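Local coordinates for putative alpha-ketoglutarate-dependent taurine dioxygenase (Burkholderia xenovorans, PDB 5HSX), which probably acts as an iron(II)- and 2-oxoglutarate-dependent dioxygenase of the TauD/TfdA family, at the interface of chains A and B. Coordinates in Å, arbitrary orientation; residue numbers count along the deposited sequence, not the author numbering. Chains: chain A/B, Putative alpha-ketoglutarate-dependent taurine dioxygenase.

The interface of chains A and B. Residues chain A 245, 249, 251; chain B 116.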
loop_
_atom_site.group_PDB
_atom_site.type_symbol
_atom_site.label_atom_id
_atom_site.label_comp_id
_atom_site.label_asym_id
_atom_site.label_seq_id
_atom_site.Cartn_x
_atom_site.Cartn_y
_atom_site.Cartn_z
ATOM N N GLU A 245 7.425 -10.817 6.433
ATOM C CA GLU A 245 7.891 -9.506 6.001
ATOM C C GLU A 245 8.061 -9.483 4.487
ATOM O O GLU A 245 7.679 -8.520 3.817
ATOM C CB GLU A 245 9.202 -9.187 6.724
ATOM C CG GLU A 245 10.026 -8.061 6.183
ATOM C CD GLU A 245 11.313 -7.930 6.967
ATOM O OE1 GLU A 245 12.214 -8.827 6.868
ATOM O OE2 GLU A 245 11.386 -6.966 7.736
ATOM N N ARG A 249 5.765 -7.053 1.038
ATOM C CA ARG A 249 6.452 -5.955 0.364
ATOM C C ARG A 249 5.552 -5.346 -0.715
ATOM O O ARG A 249 4.817 -6.065 -1.399
ATOM C CB ARG A 249 7.784 -6.435 -0.231
ATOM C CG ARG A 249 8.784 -6.798 0.864
ATOM C CD ARG A 249 10.220 -6.469 0.497
ATOM N NE ARG A 249 10.708 -7.184 -0.682
ATOM C CZ ARG A 249 11.492 -8.264 -0.656
ATOM N NH1 ARG A 249 11.879 -8.798 -1.807
ATOM N NH2 ARG A 249 11.890 -8.818 0.503
ATOM N N GLU A 251 5.807 -4.209 -3.685
ATOM C CA GLU A 251 5.920 -4.693 -5.055
ATOM C C GLU A 251 5.058 -5.926 -5.324
ATOM O O GLU A 251 4.816 -6.249 -6.492
ATOM C CB GLU A 251 7.386 -5.011 -5.363
ATOM C CG GLU A 251 8.113 -5.677 -4.205
ATOM C CD GLU A 251 8.960 -4.700 -3.377
ATOM O OE1 GLU A 251 10.193 -4.911 -3.335
ATOM O OE2 GLU A 251 8.408 -3.735 -2.772
ATOM N N GLN B 116 15.899 -5.119 2.227
ATOM C CA GLN B 116 14.470 -4.818 2.163
ATOM C C GLN B 116 13.809 -4.994 3.523
ATOM O O GLN B 116 13.733 -6.119 4.038
ATOM C CB GLN B 116 13.784 -5.740 1.149
ATOM C CG GLN B 116 14.255 -5.523 -0.284
ATOM C CD GLN B 116 13.921 -4.119 -0.773
ATOM O OE1 GLN B 116 12.829 -3.611 -0.524
ATOM N NE2 GLN B 116 14.871 -3.480 -1.450
HETATM O O HOH W 1 11.723 -7.991 3.279
#
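A:Arg249 and B:Gln116 meet across the dimer contact, the aliphatic stretch of the glutamine lying against one face of the guanidinium group. B:Gln116 CG sits over the centre of that face, 3.8 Å above its plane, and the two side chains run at about a right angle to each other. Beside it, B:Gln116 CB packs at 3.7 Å from A:Arg249 CD, so the CD methylene next to the guanidinium group also takes part. The glutamine chain bends about CB-CG (chi2 -63°) and its amide is tilted, the amide and guanidinium planes standing 59° apart. B:Gln116 OE1 is turned towards chain A, near A:Arg249 CD, and lies 4.1 Å from A:Glu251 OE1.

Water 1 provides a polar bridge between the chains. A:Arg249 NH2 donates a hydrogen bond of 2.9 Å to water 1, which lies at the guanidinium edge and in its plane. The same water is 2.9 Å from the backbone carbonyl oxygen O of B:Gln116, bridging the chains while the glutamine methylenes cover the face. Within chain A, a long salt bridge between A:Arg249 NE and A:Glu251 OE1 (3.5 Å) probably helps to steady the arginine and offset its charge. A:Glu245 contributes little buried surface, at the margin beyond the water.

The two-fold symmetry of the deposited dimer repeats this patch with the chains exchanged, although the structure alone does not establish that the dimer is biological. A:Arg249 lies in the short loop between helix 233-247, which carries A:Glu245, and the 3-10 turn 250-252, which holds A:Glu251 just before strand 253-256. B:Gln116 comes from a loop preceding strand 122-123 of the other subunit.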